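Local coordinates for protein putative acyl-CoA dehydrogenase (PDB 5JSC) that is a putative member of the acyl-CoA dehydrogenase family that binds flavin-adenine dinucleotide between its strand-rich middle domain and helices, with help from a second subunit, at residues Ala143-Glu148 and Tyr187-Arg192; Gly271-Ala276 and Gln347-Ala352; Ala315-Arg320 and Ala335-Trp340. All coordinates share one frame; numbering follows the deposited sequence.

Contact 1 of 3, residues Ala143-Glu148 and Tyr187-Arg192; sequences AFALSE and YVVFAR. With FAD (flavin-adenine dinucleotide), chain M.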
loop_
_atom_site.group_PDB
_atom_site.type_symbol
_atom_site.label_atom_id
_atom_site.label_comp_id
_atom_site.label_asym_id
_atom_site.label_seq_id
_atom_site.Cartn_x
_atom_site.Cartn_y
_atom_site.Cartn_z
ATOM N N ALA C 143 7.445 25.337 -27.242
ATOM C CA ALA C 143 7.457 25.349 -25.782
ATOM C C ALA C 143 6.133 25.900 -25.266
ATOM O O ALA C 143 5.456 26.678 -25.942
ATOM C CB ALA C 143 8.631 26.170 -25.240
ATOM N N PHE C 144 5.796 25.496 -24.043
ATOM C CA PHE C 144 4.506 25.738 -23.396
ATOM C C PHE C 144 4.808 26.394 -22.055
ATOM O O PHE C 144 5.320 25.731 -21.149
ATOM C CB PHE C 144 3.778 24.403 -23.223
ATOM C CG PHE C 144 2.407 24.483 -22.601
ATOM C CD1 PHE C 144 1.296 24.784 -23.372
ATOM C CD2 PHE C 144 2.212 24.148 -21.261
ATOM C CE1 PHE C 144 0.027 24.809 -22.818
ATOM C CE2 PHE C 144 0.937 24.162 -20.702
ATOM C CZ PHE C 144 -0.154 24.495 -21.482
ATOM N N ALA C 145 4.539 27.690 -21.930
ATOM C CA ALA C 145 4.991 28.464 -20.762
ATOM C C ALA C 145 3.793 28.873 -19.901
ATOM O O ALA C 145 3.181 29.931 -20.099
ATOM C CB ALA C 145 5.816 29.685 -21.194
ATOM N N LEU C 146 3.492 28.040 -18.907
ATOM C CA LEU C 146 2.345 28.204 -18.024
ATOM C C LEU C 146 2.761 28.424 -16.580
ATOM O O LEU C 146 2.317 29.395 -15.947
ATOM C CB LEU C 146 1.439 26.965 -18.130
ATOM C CG LEU C 146 0.137 26.991 -17.325
ATOM C CD1 LEU C 146 -0.729 28.160 -17.780
ATOM C CD2 LEU C 146 -0.616 25.656 -17.457
ATOM N N SER C 147 3.623 27.560 -16.055
ATOM C CA SER C 147 4.019 27.585 -14.648
ATOM C C SER C 147 4.897 28.791 -14.314
ATOM O O SER C 147 5.667 29.286 -15.143
ATOM C CB SER C 147 4.780 26.303 -14.309
ATOM O OG SER C 147 3.979 25.167 -14.571
ATOM N N GLU C 148 4.809 29.224 -13.062
ATOM C CA GLU C 148 5.542 30.358 -12.523
ATOM C C GLU C 148 6.215 29.941 -11.226
ATOM O O GLU C 148 5.788 28.974 -10.586
ATOM C CB GLU C 148 4.593 31.539 -12.269
ATOM C CG GLU C 148 3.855 31.954 -13.529
ATOM C CD GLU C 148 2.959 33.145 -13.342
ATOM O OE1 GLU C 148 2.683 33.522 -12.180
ATOM O OE2 GLU C 148 2.526 33.705 -14.368
ATOM N N TYR C 187 7.423 30.380 -27.673
ATOM C CA TYR C 187 6.778 29.967 -26.436
ATOM C C TYR C 187 5.312 30.337 -26.525
ATOM O O TYR C 187 4.993 31.479 -26.854
ATOM C CB TYR C 187 7.408 30.669 -25.222
ATOM C CG TYR C 187 8.875 30.383 -25.065
ATOM C CD1 TYR C 187 9.832 31.159 -25.715
ATOM C CD2 TYR C 187 9.309 29.334 -24.268
ATOM C CE1 TYR C 187 11.179 30.884 -25.577
ATOM C CE2 TYR C 187 10.651 29.055 -24.121
ATOM C CZ TYR C 187 11.581 29.826 -24.775
ATOM O OH TYR C 187 12.921 29.525 -24.629
ATOM N N VAL C 188 4.423 29.389 -26.243
ATOM C CA VAL C 188 3.029 29.736 -25.978
ATOM C C VAL C 188 2.960 30.174 -24.517
ATOM O O VAL C 188 3.156 29.366 -23.606
ATOM C CB VAL C 188 2.074 28.572 -26.260
ATOM C CG1 VAL C 188 0.662 28.942 -25.837
ATOM C CG2 VAL C 188 2.090 28.226 -27.739
ATOM N N VAL C 189 2.700 31.462 -24.289
ATOM C CA VAL C 189 2.787 32.074 -22.963
ATOM C C VAL C 189 1.385 32.442 -22.503
ATOM O O VAL C 189 0.635 33.095 -23.242
ATOM C CB VAL C 189 3.688 33.323 -22.974
ATOM C CG1 VAL C 189 3.774 33.945 -21.573
ATOM C CG2 VAL C 189 5.080 32.989 -23.499
ATOM N N PHE C 190 1.047 32.068 -21.271
ATOM C CA PHE C 190 -0.228 32.440 -20.671
ATOM C C PHE C 190 0.024 33.549 -19.667
ATOM O O PHE C 190 0.944 33.452 -18.848
ATOM C CB PHE C 190 -0.902 31.228 -20.021
ATOM C CG PHE C 190 -1.182 30.132 -21.005
ATOM C CD1 PHE C 190 -0.192 29.215 -21.338
ATOM C CD2 PHE C 190 -2.409 30.062 -21.648
ATOM C CE1 PHE C 190 -0.426 28.223 -22.280
ATOM C CE2 PHE C 190 -2.654 29.068 -22.587
ATOM C CZ PHE C 190 -1.659 28.149 -22.907
ATOM N N ALA C 191 -0.765 34.619 -19.755
ATOM C CA ALA C 191 -0.510 35.811 -18.957
ATOM C C ALA C 191 -1.830 36.424 -18.527
ATOM O O ALA C 191 -2.861 36.245 -19.180
ATOM C CB ALA C 191 0.314 36.849 -19.744
ATOM N N ARG C 192 -1.788 37.170 -17.423
ATOM C CA ARG C 192 -2.996 37.804 -16.899
ATOM C C ARG C 192 -3.254 39.115 -17.634
ATOM O O ARG C 192 -2.492 40.077 -17.495
ATOM C CB ARG C 192 -2.883 38.049 -15.398
ATOM C CG ARG C 192 -4.136 38.711 -14.823
ATOM C CD ARG C 192 -4.164 38.654 -13.285
ATOM N NE ARG C 192 -3.927 37.281 -12.854
ATOM C CZ ARG C 192 -4.840 36.311 -12.888
ATOM N NH1 ARG C 192 -6.079 36.555 -13.298
ATOM N NH2 ARG C 192 -4.503 35.081 -12.524
HETATM P PA FAD M . 3.094 23.467 -6.303
HETATM O O1A FAD M . 2.017 24.074 -7.121
HETATM O O2A FAD M . 3.704 24.332 -5.197
HETATM O O5B FAD M . 2.533 22.115 -5.686
HETATM C C5B FAD M . 3.342 21.372 -4.753
HETATM C C4B FAD M . 2.606 20.082 -4.500
HETATM O O4B FAD M . 1.358 20.378 -3.848
HETATM C C3B FAD M . 2.173 19.325 -5.747
HETATM O O3B FAD M . 3.235 18.580 -6.350
HETATM C C2B FAD M . 1.042 18.448 -5.205
HETATM O O2B FAD M . 1.582 17.272 -4.600
HETATM C C1B FAD M . 0.427 19.348 -4.118
HETATM N N9A FAD M . -0.841 19.976 -4.468
HETATM C C8A FAD M . -1.089 20.821 -5.519
HETATM N N7A FAD M . -2.305 21.309 -5.537
HETATM C C5A FAD M . -2.905 20.742 -4.420
HETATM C C6A FAD M . -4.193 20.869 -3.869
HETATM N N6A FAD M . -5.160 21.621 -4.404
HETATM N N1A FAD M . -4.467 20.176 -2.740
HETATM C C2A FAD M . -3.510 19.401 -2.214
HETATM N N3A FAD M . -2.259 19.204 -2.646
HETATM C C4A FAD M . -2.017 19.912 -3.757
HETATM N N1 FAD M . 5.525 23.875 -16.575
HETATM C C2 FAD M . 5.238 24.564 -17.723
HETATM O O2 FAD M . 4.483 25.551 -17.727
HETATM N N3 FAD M . 5.805 24.169 -18.906
HETATM C C4 FAD M . 6.670 23.106 -19.073
HETATM O O4 FAD M . 7.191 22.893 -20.164
HETATM C C4X FAD M . 6.945 22.368 -17.875
HETATM N N5 FAD M . 7.804 21.390 -17.939
HETATM C C5X FAD M . 8.223 20.811 -16.751
HETATM C C6 FAD M . 9.254 19.875 -16.791
HETATM C C7 FAD M . 9.784 19.341 -15.622
HETATM C C7M FAD M . 10.931 18.366 -15.708
HETATM C C8 FAD M . 9.252 19.734 -14.379
HETATM C C8M FAD M . 9.801 19.182 -13.086
HETATM C C9 FAD M . 8.209 20.653 -14.339
HETATM C C9A FAD M . 7.695 21.200 -15.511
HETATM N N10 FAD M . 6.708 22.209 -15.497
HETATM C C10 FAD M . 6.334 22.835 -16.661
HETATM C "C1'" FAD M . 6.199 22.691 -14.206
HETATM C "C2'" FAD M . 5.161 21.764 -13.581
HETATM O "O2'" FAD M . 3.938 21.801 -14.316
HETATM C "C3'" FAD M . 4.902 22.201 -12.140
HETATM O "O3'" FAD M . 6.097 21.912 -11.430
HETATM C "C4'" FAD M . 3.721 21.492 -11.478
HETATM O "O4'" FAD M . 2.505 21.978 -12.049
HETATM C "C5'" FAD M . 3.711 21.693 -9.977
HETATM O "O5'" FAD M . 3.709 23.113 -9.720
HETATM P P FAD M . 4.770 23.642 -8.610
HETATM O O1P FAD M . 6.142 23.139 -8.898
HETATM O O2P FAD M . 4.644 25.131 -8.498
HETATM O O3P FAD M . 4.276 22.978 -7.248
#

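Contact 2 of 3, residues Gly271-Ala276 and Gln347-Ala352; sequences GFARHA and QQVIDA. With EDO (1,2-ethanediol), chain O.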
loop_
_atom_site.group_PDB
_atom_site.type_symbol
_atom_site.label_atom_id
_atom_site.label_comp_id
_atom_site.label_asym_id
_atom_site.label_seq_id
_atom_site.Cartn_x
_atom_site.Cartn_y
_atom_site.Cartn_z
ATOM N N GLY C 271 5.806 3.563 -21.164
ATOM C CA GLY C 271 7.005 3.147 -21.886
ATOM C C GLY C 271 8.208 2.967 -20.976
ATOM O O GLY C 271 8.943 1.981 -21.083
ATOM N N PHE C 272 8.436 3.929 -20.073
ATOM C CA PHE C 272 9.494 3.764 -19.080
ATOM C C PHE C 272 9.279 2.490 -18.264
ATOM O O PHE C 272 10.229 1.733 -18.014
ATOM C CB PHE C 272 9.552 4.985 -18.158
ATOM C CG PHE C 272 10.032 6.251 -18.833
ATOM C CD1 PHE C 272 11.164 6.250 -19.651
ATOM C CD2 PHE C 272 9.354 7.454 -18.635
ATOM C CE1 PHE C 272 11.603 7.415 -20.259
ATOM C CE2 PHE C 272 9.792 8.626 -19.242
ATOM C CZ PHE C 272 10.914 8.607 -20.061
ATOM N N ALA C 273 8.034 2.233 -17.841
ATOM C CA ALA C 273 7.738 1.017 -17.083
ATOM C C ALA C 273 8.031 -0.238 -17.899
ATOM O O ALA C 273 8.574 -1.220 -17.371
ATOM C CB ALA C 273 6.285 1.026 -16.606
ATOM N N ARG C 274 7.671 -0.239 -19.188
ATOM C CA ARG C 274 7.952 -1.419 -20.000
ATOM C C ARG C 274 9.448 -1.666 -20.118
ATOM O O ARG C 274 9.895 -2.822 -20.135
ATOM C CB ARG C 274 7.332 -1.276 -21.391
ATOM C CG ARG C 274 5.814 -1.357 -21.404
ATOM C CD ARG C 274 5.333 -1.652 -22.817
ATOM N NE ARG C 274 3.880 -1.553 -22.992
ATOM C CZ ARG C 274 3.009 -2.514 -22.690
ATOM N NH1 ARG C 274 3.426 -3.645 -22.144
ATOM N NH2 ARG C 274 1.708 -2.337 -22.925
ATOM N N HIS C 275 10.244 -0.597 -20.212
ATOM C CA HIS C 275 11.693 -0.779 -20.225
ATOM C C HIS C 275 12.160 -1.425 -18.924
ATOM O O HIS C 275 12.941 -2.385 -18.938
ATOM C CB HIS C 275 12.377 0.571 -20.459
ATOM C CG HIS C 275 13.838 0.471 -20.769
ATOM N ND1 HIS C 275 14.611 1.576 -21.055
ATOM C CD2 HIS C 275 14.671 -0.595 -20.830
ATOM C CE1 HIS C 275 15.856 1.193 -21.289
ATOM N NE2 HIS C 275 15.917 -0.120 -21.168
ATOM N N ALA C 276 11.660 -0.935 -17.784
ATOM C CA ALA C 276 12.037 -1.526 -16.499
ATOM C C ALA C 276 11.602 -2.984 -16.411
ATOM O O ALA C 276 12.325 -3.824 -15.857
ATOM C CB ALA C 276 11.425 -0.714 -15.352
ATOM N N GLN C 347 6.519 4.438 -11.419
ATOM C CA GLN C 347 7.461 4.611 -10.316
ATOM C C GLN C 347 7.657 3.300 -9.577
ATOM O O GLN C 347 8.790 2.903 -9.280
ATOM C CB GLN C 347 6.950 5.694 -9.360
ATOM C CG GLN C 347 7.870 5.943 -8.148
ATOM C CD GLN C 347 8.990 6.921 -8.453
ATOM O OE1 GLN C 347 8.755 8.000 -9.000
ATOM N NE2 GLN C 347 10.230 6.539 -8.117
ATOM N N GLN C 348 6.552 2.609 -9.281
ATOM C CA GLN C 348 6.625 1.350 -8.547
ATOM C C GLN C 348 7.322 0.272 -9.358
ATOM O O GLN C 348 8.107 -0.510 -8.810
ATOM C CB GLN C 348 5.220 0.888 -8.166
ATOM C CG GLN C 348 4.526 1.823 -7.204
ATOM C CD GLN C 348 3.068 1.463 -7.028
ATOM O OE1 GLN C 348 2.473 0.795 -7.881
ATOM N NE2 GLN C 348 2.483 1.895 -5.917
ATOM N N VAL C 349 7.008 0.182 -10.655
ATOM C CA VAL C 349 7.627 -0.827 -11.514
ATOM C C VAL C 349 9.129 -0.604 -11.588
ATOM O O VAL C 349 9.928 -1.542 -11.460
ATOM C CB VAL C 349 6.990 -0.786 -12.913
ATOM C CG1 VAL C 349 7.727 -1.730 -13.865
ATOM C CG2 VAL C 349 5.514 -1.159 -12.805
ATOM N N ILE C 350 9.527 0.643 -11.829
ATOM C CA ILE C 350 10.937 0.988 -11.935
ATOM C C ILE C 350 11.649 0.717 -10.619
ATOM O O ILE C 350 12.750 0.157 -10.596
ATOM C CB ILE C 350 11.068 2.454 -12.386
ATOM C CG1 ILE C 350 10.636 2.568 -13.855
ATOM C CG2 ILE C 350 12.481 2.961 -12.188
ATOM C CD1 ILE C 350 10.355 4.001 -14.289
ATOM N N ASP C 351 11.016 1.080 -9.502
ATOM C CA ASP C 351 11.621 0.841 -8.196
ATOM C C ASP C 351 11.856 -0.640 -7.959
ATOM O O ASP C 351 12.898 -1.034 -7.407
ATOM C CB ASP C 351 10.728 1.420 -7.104
ATOM C CG ASP C 351 11.345 1.330 -5.747
ATOM O OD1 ASP C 351 12.199 2.186 -5.440
ATOM O OD2 ASP C 351 10.963 0.405 -4.990
ATOM N N ALA C 352 10.898 -1.476 -8.371
ATOM C CA ALA C 352 11.051 -2.919 -8.231
ATOM C C ALA C 352 12.182 -3.441 -9.109
ATOM O O ALA C 352 12.939 -4.322 -8.690
ATOM C CB ALA C 352 9.736 -3.620 -8.575
HETATM C C1 EDO O . 0.089 -0.692 -25.743
HETATM O O1 EDO O . 0.821 -0.238 -24.606
HETATM C C2 EDO O . 0.980 -0.662 -26.976
HETATM O O2 EDO O . 2.280 -1.158 -26.647
#

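Contact 3 of 3, residues Ala315-Arg320 and Ala335-Trp340; sequences ALLVYR and AAMAKW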
loop_
_atom_site.group_PDB
_atom_site.type_symbol
_atom_site.label_atom_id
_atom_site.label_comp_id
_atom_site.label_asym_id
_atom_site.label_seq_id
_atom_site.Cartn_x
_atom_site.Cartn_y
_atom_site.Cartn_z
ATOM N N ALA C 315 -1.647 0.490 -19.231
ATOM C CA ALA C 315 -1.833 0.521 -20.676
ATOM C C ALA C 315 -3.310 0.579 -21.047
ATOM O O ALA C 315 -3.697 1.325 -21.956
ATOM C CB ALA C 315 -1.163 -0.697 -21.313
ATOM N N LEU C 316 -4.147 -0.208 -20.364
ATOM C CA LEU C 316 -5.582 -0.169 -20.629
ATOM C C LEU C 316 -6.156 1.214 -20.347
ATOM O O LEU C 316 -6.961 1.728 -21.135
ATOM C CB LEU C 316 -6.294 -1.242 -19.805
ATOM C CG LEU C 316 -6.076 -2.670 -20.349
ATOM C CD1 LEU C 316 -6.353 -3.740 -19.276
ATOM C CD2 LEU C 316 -6.949 -2.909 -21.594
ATOM N N LEU C 317 -5.742 1.846 -19.237
ATOM C CA LEU C 317 -6.221 3.198 -18.945
ATOM C C LEU C 317 -5.726 4.216 -19.968
ATOM O O LEU C 317 -6.482 5.117 -20.362
ATOM C CB LEU C 317 -5.801 3.612 -17.539
ATOM C CG LEU C 317 -6.514 2.888 -16.402
ATOM C CD1 LEU C 317 -5.754 3.151 -15.107
ATOM C CD2 LEU C 317 -7.943 3.371 -16.270
ATOM N N VAL C 318 -4.459 4.108 -20.392
ATOM C CA VAL C 318 -3.920 5.020 -21.401
ATOM C C VAL C 318 -4.742 4.942 -22.675
ATOM O O VAL C 318 -5.207 5.961 -23.203
ATOM C CB VAL C 318 -2.442 4.699 -21.693
ATOM C CG1 VAL C 318 -1.969 5.441 -22.948
ATOM C CG2 VAL C 318 -1.573 5.055 -20.501
ATOM N N TYR C 319 -4.932 3.730 -23.194
ATOM C CA TYR C 319 -5.542 3.617 -24.510
ATOM C C TYR C 319 -7.062 3.647 -24.454
ATOM O O TYR C 319 -7.683 3.999 -25.458
ATOM C CB TYR C 319 -4.963 2.389 -25.230
ATOM C CG TYR C 319 -3.514 2.711 -25.536
ATOM C CD1 TYR C 319 -3.192 3.637 -26.528
ATOM C CD2 TYR C 319 -2.469 2.176 -24.779
ATOM C CE1 TYR C 319 -1.872 3.994 -26.784
ATOM C CE2 TYR C 319 -1.149 2.534 -25.028
ATOM C CZ TYR C 319 -0.854 3.447 -26.034
ATOM O OH TYR C 319 0.442 3.826 -26.294
ATOM N N ARG C 320 -7.677 3.393 -23.293
ATOM C CA ARG C 320 -9.085 3.750 -23.137
ATOM C C ARG C 320 -9.265 5.251 -23.295
ATOM O O ARG C 320 -10.136 5.708 -24.041
ATOM C CB ARG C 320 -9.619 3.282 -21.775
ATOM C CG ARG C 320 -11.115 3.558 -21.536
ATOM C CD ARG C 320 -11.407 4.978 -21.017
ATOM N NE ARG C 320 -10.817 5.215 -19.697
ATOM C CZ ARG C 320 -11.456 5.003 -18.549
ATOM N NH1 ARG C 320 -12.708 4.567 -18.545
ATOM N NH2 ARG C 320 -10.839 5.229 -17.395
ATOM N N ALA C 335 -8.318 11.046 -18.899
ATOM C CA ALA C 335 -6.914 11.427 -19.035
ATOM C C ALA C 335 -6.260 11.606 -17.675
ATOM O O ALA C 335 -5.111 11.196 -17.478
ATOM C CB ALA C 335 -6.785 12.716 -19.858
ATOM N N ALA C 336 -6.969 12.237 -16.733
ATOM C CA ALA C 336 -6.432 12.389 -15.385
ATOM C C ALA C 336 -6.183 11.031 -14.746
ATOM O O ALA C 336 -5.128 10.806 -14.131
ATOM C CB ALA C 336 -7.393 13.216 -14.522
ATOM N N MET C 337 -7.144 10.111 -14.882
ATOM C CA MET C 337 -6.972 8.761 -14.346
ATOM C C MET C 337 -5.742 8.086 -14.934
ATOM O O MET C 337 -4.951 7.464 -14.213
ATOM C CB MET C 337 -8.194 7.905 -14.657
ATOM C CG MET C 337 -9.266 7.875 -13.645
ATOM S SD MET C 337 -10.281 6.431 -14.047
ATOM C CE MET C 337 -11.601 6.718 -12.865
ATOM N N ALA C 338 -5.588 8.159 -16.258
ATOM C CA ALA C 338 -4.469 7.498 -16.918
ATOM C C ALA C 338 -3.144 8.097 -16.477
ATOM O O ALA C 338 -2.192 7.368 -16.182
ATOM C CB ALA C 338 -4.623 7.604 -18.433
ATOM N N LYS C 339 -3.062 9.436 -16.448
ATOM C CA LYS C 339 -1.815 10.103 -16.088
ATOM C C LYS C 339 -1.423 9.763 -14.654
ATOM O O LYS C 339 -0.270 9.421 -14.372
ATOM C CB LYS C 339 -1.976 11.617 -16.286
ATOM C CG LYS C 339 -0.674 12.427 -16.327
ATOM C CD LYS C 339 -0.204 12.855 -14.949
ATOM C CE LYS C 339 1.054 13.711 -15.031
ATOM N NZ LYS C 339 1.536 14.148 -13.672
ATOM N N TRP C 340 -2.386 9.849 -13.742
ATOM C CA TRP C 340 -2.180 9.469 -12.349
ATOM C C TRP C 340 -1.691 8.031 -12.230
ATOM O O TRP C 340 -0.620 7.762 -11.664
ATOM C CB TRP C 340 -3.508 9.685 -11.614
ATOM C CG TRP C 340 -3.711 9.059 -10.261
ATOM C CD1 TRP C 340 -2.773 8.538 -9.414
ATOM C CD2 TRP C 340 -4.969 8.917 -9.604
ATOM N NE1 TRP C 340 -3.386 8.070 -8.266
ATOM C CE2 TRP C 340 -4.735 8.300 -8.366
ATOM C CE3 TRP C 340 -6.287 9.258 -9.951
ATOM C CZ2 TRP C 340 -5.765 7.996 -7.483
ATOM C CZ3 TRP C 340 -7.306 8.952 -9.070
ATOM C CH2 TRP C 340 -7.039 8.338 -7.846
#

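Contact 1 of 3, residues Ala143-Glu148 and Tyr187-Arg192
Ala-143 to Ala-145 run parallel to Tyr-187 to Val-189, Phe-144 level with Val-188, and three backbone hydrogen bonds join the two segments. Ala-143 O accepts Val-188 N at 2.9 Å along a nearly straight N-H (171°), although the donor is tilted out of the carbonyl plane. Ala-145 then uses both of its polar atoms: its N donates to Val-188 O at 2.7 Å, and its O receives Phe-190 N at 3.2 Å. Between the two alanines, Phe-144 O turns to the cofactor instead, accepting from FAD N3 at 2.8 Å. Just beyond, two main-chain donors grip FAD O2, Leu-146 N at 2.9 Å and Ser-147 N at 2.8 Å, while Ser-147 OG donates to FAD N1. Three donors at this end of the flavin ring would be expected to draw electron density toward it.

The side chains divide between the two faces of the sheet. With CG anti to its backbone N (chi1 -178°), Phe-144 meets Phe-190 in an offset edge-to-face pair, the edge of Phe-190 turned to the face of Phe-144, planes at 63° and CE1 to CE1 3.5 Å. Leu-146 joins this side, its CD1 lying 3.7 Å from Phe-190 CD1. On the other face the small Ala-145 CB suits a place against Val-189 CG2, close to strand 168-179. Past the contact, Lys-175 NZ donates to both Leu-146 O and Phe-190 O, and Val-189 pairs with Phe-205 of strand 202-208. A short strand, outermost within this chain, bonded to its neighbour on one side and to the flavin pyrimidine on the other, belongs to the middle beta domain of the acyl-CoA dehydrogenase fold and forms part of its FAD site.

Contact 2 of 3, residues Gly271-Ala276 and Gln347-Ala352
In the C-terminal helical bundle of the acyl-CoA dehydrogenase fold, Ala-276 on helix 250-286 lies against Val-349 and Ile-350 on helix 332-356. The two short segments run in nearly the same direction, 22° apart, and their axes approach to 8.5 Å. Such close spacing suits the alanines, whose single methyl groups bring the backbones together: Ala-276 CB points toward the partner helix and touches Ile-350 CG1 at 3.7 Å.

Branched residues on the opposing helix fill the interface. Val-349 CG1, anti to its own backbone N (chi1 174°), reaches over to Ala-273 O at 3.6 Å and also packs on Ala-273 CB and Ala-276 CB, both at 4.1 Å. Ile-350 sends its longer branch back toward the start of segment 271-276, so that CD1 ends 4.1 Å from Phe-272 CB. The Phe-272 ring itself leads away from this partner. Helical bonds such as Ala-276 N to Phe-272 O run along each helix, and the side-chain packing across the seam is apolar, apart from the touch of Val-349 CG1 on a backbone oxygen.

Arg-274 faces away from helix 332-356. Its extended chain brings NH2 to O1 of a 1,2-ethanediol at 2.8 Å, the oxygen lying in plane at the edge of the guanidinium, and its NE forms a salt bridge with Glu-96 OE2. Around the seam, helix 367-376 packs on Phe-272 and Ile-350 through Leu-371 and Ile-375, helix 298-325 offers Thr-310 to Val-349, and helix 88-101 reaches Phe-272 with Ala-99.

Contact 3 of 3, residues Ala315-Arg320 and Ala335-Trp340
Arg-320 sets out with CG anti to its backbone N (chi1 -178°), then bends at chi2 and chi3, which turns its guanidinium across toward Met-337. The methionine chain is extended beyond CG and meets it obliquely, placing SD at the edge of the guanidinium, near its plane and 3.6 Å from Arg-320 NH2. These residues sit on consecutive helices of the C-terminal bundle of the acyl-CoA dehydrogenase fold, a helical hairpin whose short segments run roughly antiparallel, at 149°, with axes approaching to 8.4 Å.

The nearest pair of CA atoms across the seam is that of Leu-317 and Ala-338, 5.1 Å apart. A methyl group is small enough for this place: Ala-338 CB settles on the main chain of the opposite helix, 3.7 Å from Leu-317 O and 4.0 Å from Val-318 CA. Leu-317 points toward the partner and spans the seam, with CB against Ala-338 CB and CD2 at 4.4 Å from Met-337 SD. The unbranched, polarisable methionine can thus lie beside both an aliphatic branch and a charged group.

The hairpin also lies at an interface with the third subunit. Arg-320 NH2 forms a salt bridge with Asp-312 OD2 of that subunit, which probably offsets the cost of burying its charge, and Leu-317 packs on Leu-309 of that same chain. Val-318, whose CG2 lies near Ala-338 CB, sets its other methyl, CG1, over the centre of the ring of Tyr-319, next in the chain, 3.6 Å above its plane.

Overall arrangement
Contacts 2 and 3 belong to one helical bundle and share helix 332-356; their centres lie about 16 Å apart, and they touch where Arg-274 NH2 comes to 3.7 Å from Ala-315 CB. Contact 3 closes a short hairpin within the longer span that contact 2 brings together. Contact 1 lies in the middle domain, on the opposite side of the chain's centre, about 31 Å from contact 2 and about 25 Å from contact 3, centre to centre. It holds the flavin directly, whereas the Phe-272 side chain is about 10 Å from the same FAD. The FAD site also draws on Arg-287, Gln-355 and Gly-359 of the second subunit, Gln-355 lying on that subunit's helix 332-356.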